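Local coordinates for protein Nrps/pks (PDB 4OPE) that probably catalyses decarboxylative condensation, the chain-extending step of polyketide assembly, as a ketosynthase domain of the "AT-less" oxazolomycin synthase, at residues Glu322-Gly325 against Leu326-Phe330; Gln287-Leu290 against Ile291-Leu295; Leu386-Ala390 against Thr391-Leu395. All coordinates share one frame; numbering follows the deposited sequence.

Contact 1 (Glu322-Gly325 against Leu326-Phe330)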
loop_
_atom_site.group_PDB
_atom_site.type_symbol
_atom_site.label_atom_id
_atom_site.label_comp_id
_atom_site.label_asym_id
_atom_site.label_seq_id
_atom_site.Cartn_x
_atom_site.Cartn_y
_atom_site.Cartn_z
ATOM N N GLU A 322 13.737 21.095 -4.668
ATOM C CA GLU A 322 14.122 19.968 -5.509
ATOM C C GLU A 322 15.527 20.175 -6.069
ATOM O O GLU A 322 16.359 19.264 -6.084
ATOM C CB GLU A 322 13.126 19.760 -6.633
ATOM C CG GLU A 322 13.436 18.545 -7.489
ATOM C CD GLU A 322 12.260 18.030 -8.348
ATOM O OE1 GLU A 322 11.230 18.743 -8.510
ATOM O OE2 GLU A 322 12.376 16.871 -8.864
ATOM N N ILE A 323 15.815 21.390 -6.480
ATOM C CA ILE A 323 17.134 21.649 -6.992
ATOM C C ILE A 323 18.211 21.518 -5.905
ATOM O O ILE A 323 19.296 20.974 -6.129
ATOM C CB ILE A 323 17.213 23.007 -7.694
ATOM C CG1 ILE A 323 16.190 23.093 -8.818
ATOM C CG2 ILE A 323 18.582 23.182 -8.291
ATOM C CD1 ILE A 323 16.321 21.999 -9.870
ATOM N N THR A 324 17.920 22.000 -4.724
ATOM C CA THR A 324 18.859 21.877 -3.648
ATOM C C THR A 324 19.112 20.426 -3.303
ATOM O O THR A 324 20.227 20.069 -3.011
ATOM C CB THR A 324 18.295 22.547 -2.422
ATOM O OG1 THR A 324 17.957 23.885 -2.777
ATOM C CG2 THR A 324 19.294 22.518 -1.281
ATOM N N GLY A 325 18.074 19.592 -3.316
ATOM C CA GLY A 325 18.231 18.156 -3.067
ATOM C C GLY A 325 19.195 17.537 -4.061
ATOM O O GLY A 325 20.088 16.778 -3.678
ATOM N N LEU A 326 19.023 17.880 -5.334
ATOM C CA LEU A 326 19.853 17.362 -6.383
ATOM C C LEU A 326 21.291 17.770 -6.174
ATOM O O LEU A 326 22.186 16.920 -6.216
ATOM C CB LEU A 326 19.380 17.859 -7.734
ATOM C CG LEU A 326 18.097 17.210 -8.267
ATOM C CD1 LEU A 326 17.514 18.073 -9.347
ATOM C CD2 LEU A 326 18.355 15.846 -8.852
ATOM N N VAL A 327 21.529 19.053 -5.921
ATOM C CA VAL A 327 22.893 19.541 -5.626
ATOM C C VAL A 327 23.439 18.810 -4.423
ATOM O O VAL A 327 24.566 18.462 -4.397
ATOM C CB VAL A 327 22.933 21.052 -5.322
ATOM C CG1 VAL A 327 24.292 21.461 -4.739
ATOM C CG2 VAL A 327 22.586 21.894 -6.568
ATOM N N ARG A 328 22.638 18.543 -3.429
ATOM C CA ARG A 328 23.127 17.771 -2.305
ATOM C C ARG A 328 23.506 16.360 -2.678
ATOM O O ARG A 328 24.430 15.811 -2.105
ATOM C CB ARG A 328 22.100 17.721 -1.176
ATOM C CG ARG A 328 21.891 19.065 -0.517
ATOM C CD ARG A 328 21.091 18.988 0.780
ATOM N NE ARG A 328 21.690 17.970 1.647
ATOM C CZ ARG A 328 22.355 18.222 2.772
ATOM N NH1 ARG A 328 22.483 19.466 3.216
ATOM N NH2 ARG A 328 22.876 17.209 3.467
ATOM N N ALA A 329 22.797 15.755 -3.620
ATOM C CA ALA A 329 23.092 14.381 -3.965
ATOM C C ALA A 329 24.358 14.271 -4.785
ATOM O O ALA A 329 25.090 13.291 -4.677
ATOM C CB ALA A 329 21.925 13.766 -4.708
ATOM N N PHE A 330 24.604 15.289 -5.605
ATOM C CA PHE A 330 25.806 15.377 -6.464
ATOM C C PHE A 330 27.074 15.930 -5.799
ATOM O O PHE A 330 28.123 16.061 -6.443
ATOM C CB PHE A 330 25.472 16.265 -7.636
ATOM C CG PHE A 330 24.488 15.673 -8.567
ATOM C CD1 PHE A 330 23.836 14.482 -8.269
ATOM C CD2 PHE A 330 24.199 16.320 -9.751
ATOM C CE1 PHE A 330 22.938 13.954 -9.146
ATOM C CE2 PHE A 330 23.300 15.782 -10.640
ATOM C CZ PHE A 330 22.660 14.604 -10.336
#
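Leu326 meets the flat peptide carbonyl of Glu322 from both sides of its plane. Its N, tilted 22° from that plane, donates a 3.1 Å hydrogen bond to Glu322 O, while its CG sits across the plane, 3.5 Å from the same oxygen. The other flat group of Glu322, the carboxylate, is held away from this turn: each oxygen accepts a backbone N-H, one from His311 and the other from Gly312, so the buried group has a mate for both oxygens and is unlikely to turn. One residue on, Val327 N bonds to Ile323 O, and Val327 CG2 lies 3.4 Å from that oxygen. Leucine suits its place because CG, beside the backbone N (chi1 -74°), leans back along the helix and lets Leu326 CD1 approach Ile323 CD1 at 4.1 Å, two apolar ends crossing at a slant. On the exposed flank Thr324 gives its hydroxyl to Pro320 O and its carbonyl to Arg328 N. The CG of Arg328 rests 3.2 Å from Thr324 O, and a bend at chi3 (51°) carries the charged end away from this turn; the side chain also touches Arg285. The whole is a regular alpha-helical i to i+4 ladder in the crossover helix of the beta-alpha-beta unit 308-309, 318-329, 340-343, part of the thiolase fold, with Glu322 gripping the start of the HGTGT motif that lines the active site of related ketosynthases.

Contact 2 (Gln287-Leu290 against Ile291-Leu295)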
loop_
_atom_site.group_PDB
_atom_site.type_symbol
_atom_site.label_atom_id
_atom_site.label_comp_id
_atom_site.label_asym_id
_atom_site.label_seq_id
_atom_site.Cartn_x
_atom_site.Cartn_y
_atom_site.Cartn_z
ATOM N N GLN A 287 15.780 14.206 0.218
ATOM C CA GLN A 287 15.835 14.066 -1.206
ATOM C C GLN A 287 17.252 13.780 -1.657
ATOM O O GLN A 287 17.504 12.898 -2.490
ATOM C CB GLN A 287 15.335 15.331 -1.885
ATOM C CG GLN A 287 13.849 15.623 -1.623
ATOM C CD GLN A 287 13.321 16.886 -2.327
ATOM O OE1 GLN A 287 13.965 17.448 -3.198
ATOM N NE2 GLN A 287 12.121 17.298 -1.963
ATOM N N GLY A 288 18.188 14.517 -1.108
ATOM C CA GLY A 288 19.592 14.297 -1.409
ATOM C C GLY A 288 20.091 12.889 -1.096
ATOM O O GLY A 288 20.760 12.242 -1.939
ATOM N N VAL A 289 19.780 12.417 0.101
ATOM C CA VAL A 289 20.148 11.076 0.495
ATOM C C VAL A 289 19.576 10.018 -0.453
ATOM O O VAL A 289 20.297 9.147 -0.954
ATOM C CB VAL A 289 19.654 10.772 1.915
ATOM C CG1 VAL A 289 19.915 9.318 2.278
ATOM C CG2 VAL A 289 20.340 11.714 2.899
ATOM N N LEU A 290 18.268 10.113 -0.700
ATOM C CA LEU A 290 17.543 9.177 -1.568
ATOM C C LEU A 290 18.208 9.077 -2.940
ATOM O O LEU A 290 18.571 7.993 -3.380
ATOM C CB LEU A 290 16.121 9.665 -1.719
ATOM C CG LEU A 290 15.250 8.876 -2.681
ATOM C CD1 LEU A 290 14.781 7.586 -2.038
ATOM C CD2 LEU A 290 14.067 9.698 -3.150
ATOM N N ILE A 291 18.384 10.215 -3.600
ATOM C CA ILE A 291 18.957 10.235 -4.923
ATOM C C ILE A 291 20.406 9.706 -4.935
ATOM O O ILE A 291 20.814 8.982 -5.855
ATOM C CB ILE A 291 18.900 11.667 -5.507
ATOM C CG1 ILE A 291 17.446 12.061 -5.802
ATOM C CG2 ILE A 291 19.642 11.757 -6.813
ATOM C CD1 ILE A 291 17.211 13.525 -6.117
ATOM N N GLY A 292 21.171 10.060 -3.903
ATOM C CA GLY A 292 22.541 9.619 -3.769
ATOM C C GLY A 292 22.618 8.131 -3.702
ATOM O O GLY A 292 23.432 7.500 -4.379
ATOM N N GLU A 293 21.733 7.567 -2.908
ATOM C CA GLU A 293 21.635 6.132 -2.745
ATOM C C GLU A 293 21.232 5.467 -4.054
ATOM O O GLU A 293 21.866 4.526 -4.510
ATOM C CB GLU A 293 20.593 5.850 -1.699
ATOM C CG GLU A 293 20.815 4.624 -0.840
ATOM C CD GLU A 293 19.860 4.643 0.343
ATOM O OE1 GLU A 293 19.876 5.680 1.054
ATOM O OE2 GLU A 293 19.071 3.669 0.524
ATOM N N ALA A 294 20.176 5.954 -4.673
ATOM C CA ALA A 294 19.769 5.419 -5.976
ATOM C C ALA A 294 20.937 5.376 -6.984
ATOM O O ALA A 294 21.105 4.374 -7.669
ATOM C CB ALA A 294 18.636 6.251 -6.547
ATOM N N LEU A 295 21.724 6.457 -7.053
ATOM C CA LEU A 295 22.878 6.515 -7.938
ATOM C C LEU A 295 23.913 5.445 -7.591
ATOM O O LEU A 295 24.494 4.822 -8.457
ATOM C CB LEU A 295 23.523 7.879 -7.875
ATOM C CG LEU A 295 22.763 9.022 -8.513
ATOM C CD1 LEU A 295 23.312 10.352 -8.027
ATOM C CD2 LEU A 295 22.887 8.968 -10.015
#
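Val289 and Glu293 lie alongside each other one helical turn apart, pointing the same way, with Val289 CG1 3.8 Å from Glu293 OE1. Beneath them Glu293 N donates to Val289 O at 2.9 Å, so a backbone bond underlies the side-chain packing. The glutamate chain runs extended beyond CG, which carries its carboxylate clear of the helix to the subunit boundary: OE1 makes a salt bridge with Arg120 of the second subunit, and OE2 makes another with Arg297, a turn further along its own helix. With an arginine at each oxygen, the group is probably kept ionised and its rotation limited. Val289 also packs on Arg120 of the second subunit, an apolar companion to that charge pair.

Turned to the interior, Ile291 puts CG1 3.4 Å from Gln287 O, the carbonyl that its own N bonds at 3.0 Å. That branch stands beside the backbone N (chi1 -69°), so its CD1 follows the helix surface back toward Gln287. Leu290 O takes Ala294 N at 2.9 Å, and the small Ala294 CB stays 3.6 Å from the same oxygen. Gly292 N closes on Gly288 O, continuing the ladder.

Farther out, the helix 284-298 lies over the sheet: Leu290, Ile291 and Ala294 all touch His430 on strand 427-434, and Ile291 reaches Ser420 on strand 416-422. Its flank faces helix 318-329, where Gln287 touches Val321 and Ile291 meets Leu326 and Ala329.

Contact 3 (Leu386-Ala390 against Thr391-Leu395)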
loop_
_atom_site.group_PDB
_atom_site.type_symbol
_atom_site.label_atom_id
_atom_site.label_comp_id
_atom_site.label_asym_id
_atom_site.label_seq_id
_atom_site.Cartn_x
_atom_site.Cartn_y
_atom_site.Cartn_z
ATOM N N LEU A 386 16.158 29.515 -8.284
ATOM C CA LEU A 386 16.734 28.148 -8.317
ATOM C C LEU A 386 18.227 28.171 -8.469
ATOM O O LEU A 386 18.919 27.244 -7.998
ATOM C CB LEU A 386 16.233 27.367 -9.510
ATOM C CG LEU A 386 14.743 27.277 -9.742
ATOM C CD1 LEU A 386 14.526 26.700 -11.124
ATOM C CD2 LEU A 386 14.094 26.440 -8.652
ATOM N N ASP A 387 18.688 29.190 -9.214
ATOM C CA ASP A 387 20.095 29.362 -9.562
ATOM C C ASP A 387 20.646 28.165 -10.339
ATOM O O ASP A 387 21.741 27.682 -10.057
ATOM C CB ASP A 387 20.929 29.622 -8.291
ATOM C CG ASP A 387 22.303 30.236 -8.598
ATOM O OD1 ASP A 387 22.415 31.031 -9.575
ATOM O OD2 ASP A 387 23.262 29.907 -7.851
ATOM N N LEU A 388 19.875 27.703 -11.325
ATOM C CA LEU A 388 20.228 26.519 -12.119
ATOM C C LEU A 388 21.608 26.531 -12.744
ATOM O O LEU A 388 22.240 25.485 -12.905
ATOM C CB LEU A 388 19.251 26.362 -13.263
ATOM C CG LEU A 388 18.013 25.532 -12.967
ATOM C CD1 LEU A 388 17.255 25.363 -14.270
ATOM C CD2 LEU A 388 18.359 24.186 -12.360
ATOM N N ASP A 389 22.063 27.728 -13.084
ATOM C CA ASP A 389 23.222 27.922 -13.939
ATOM C C ASP A 389 24.480 27.546 -13.189
ATOM O O ASP A 389 25.482 27.141 -13.788
ATOM C CB ASP A 389 23.252 29.378 -14.416
ATOM C CG ASP A 389 21.828 29.948 -14.657
ATOM O OD1 ASP A 389 21.093 30.169 -13.655
ATOM O OD2 ASP A 389 21.438 30.138 -15.836
ATOM N N ALA A 390 24.392 27.633 -11.862
ATOM C CA ALA A 390 25.411 27.078 -10.958
ATOM C C ALA A 390 25.402 25.535 -10.888
ATOM O O ALA A 390 26.274 24.907 -10.263
ATOM C CB ALA A 390 25.195 27.650 -9.567
ATOM N N THR A 391 24.392 24.944 -11.524
ATOM C CA THR A 391 24.187 23.508 -11.514
ATOM C C THR A 391 24.334 22.972 -12.932
ATOM O O THR A 391 24.375 23.742 -13.914
ATOM C CB THR A 391 22.788 23.108 -10.954
ATOM O OG1 THR A 391 21.783 23.222 -11.970
ATOM C CG2 THR A 391 22.415 23.999 -9.793
ATOM N N PRO A 392 24.397 21.647 -13.029
ATOM C CA PRO A 392 24.447 20.972 -14.289
ATOM C C PRO A 392 23.146 21.035 -15.095
ATOM O O PRO A 392 23.175 20.774 -16.296
ATOM C CB PRO A 392 24.729 19.527 -13.882
ATOM C CG PRO A 392 25.407 19.639 -12.577
ATOM C CD PRO A 392 24.696 20.747 -11.911
ATOM N N PHE A 393 22.037 21.380 -14.462
ATOM C CA PHE A 393 20.726 21.154 -15.049
ATOM C C PHE A 393 20.323 22.255 -15.980
ATOM O O PHE A 393 20.531 23.378 -15.694
ATOM C CB PHE A 393 19.659 20.973 -13.945
ATOM C CG PHE A 393 20.062 19.953 -12.923
ATOM C CD1 PHE A 393 20.040 18.606 -13.231
ATOM C CD2 PHE A 393 20.543 20.340 -11.699
ATOM C CE1 PHE A 393 20.460 17.658 -12.323
ATOM C CE2 PHE A 393 20.984 19.401 -10.791
ATOM C CZ PHE A 393 20.942 18.052 -11.101
ATOM N N ARG A 394 19.728 21.912 -17.098
ATOM C CA ARG A 394 19.138 22.894 -17.988
ATOM C C ARG A 394 17.734 22.439 -18.358
ATOM O O ARG A 394 17.503 21.294 -18.721
ATOM C CB ARG A 394 19.984 23.087 -19.263
ATOM C CG ARG A 394 21.405 23.580 -19.004
ATOM C CD ARG A 394 21.531 25.015 -18.440
ATOM N NE ARG A 394 22.950 25.338 -18.178
ATOM C CZ ARG A 394 23.601 25.189 -17.014
ATOM N NH1 ARG A 394 22.998 24.778 -15.895
ATOM N NH2 ARG A 394 24.890 25.478 -16.972
ATOM N N LEU A 395 16.803 23.355 -18.230
ATOM C CA LEU A 395 15.452 23.058 -18.489
ATOM C C LEU A 395 15.365 22.759 -19.966
ATOM O O LEU A 395 15.892 23.443 -20.770
ATOM C CB LEU A 395 14.559 24.214 -18.053
ATOM C CG LEU A 395 13.164 23.962 -17.488
ATOM C CD1 LEU A 395 12.147 24.264 -18.555
ATOM C CD2 LEU A 395 12.922 22.564 -16.930
#
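Leu388 O is gripped twice by Thr391, whose N donates to it at 2.6 Å and whose OG1 donates as well. Both bonds are modelled short, and at this resolution their exact lengths carry little weight. The N approaches from above the carbonyl plane, 53° out of it, in keeping with a tight i to i+3 closure at the 3-10 segment 388-390. Threonine suits the spot because its hydroxyl works in both directions: set between the backbone N and the carbonyl carbon (chi1 82°), OG1 also accepts Phe393 N at 3.1 Å. The neighbouring Thr391 O is taken by Arg394 NH1 at 2.6 Å, and the same nitrogen donates to Phe393 O at 2.8 Å. A bend at chi2 (-67°) curls the arginine back over the turn to make this pair of bonds. Without the guanidinium, as with an alanine here, the carbonyls of Thr391 and Phe393 would probably lose their shared donor, leaving the turn less firmly tied to the strand. On the apolar side Leu388 CD2 meets Phe393 CB at 3.8 Å, the two side chains nearly perpendicular, and both continue onto helix 318-329, Leu388 at Ile323 and Phe393 at Leu326. Thr391 to Phe393 form an ST turn, which here launches 393-395, the outermost strand at one end of the chain's mixed sheet, laid parallel to strand 340-343 in this thiolase-type fold.

How the contacts relate
Contact 1 stands between the other two and touches both. Its centre is about 9 Å from that of contact 2, across a close approach of two helices: Gly325 CA and Gly288 CA come within 4.4 Å, which the lack of side chains permits, and Leu326 CD2 meets Ile291 CD1 at 3.8 Å. On its other flank, about 11 Å between centres, Leu326 CB lies 3.7 Å from Phe393 CZ and Ile323 CD1 3.9 Å from Leu388 CD2 of contact 3. Contacts 2 and 3 do not touch; their nearest atoms are about 8 Å apart. Contact 2 looks to the second subunit, whereas contact 1 faces, through Glu322, an active-site segment of related ketosynthases.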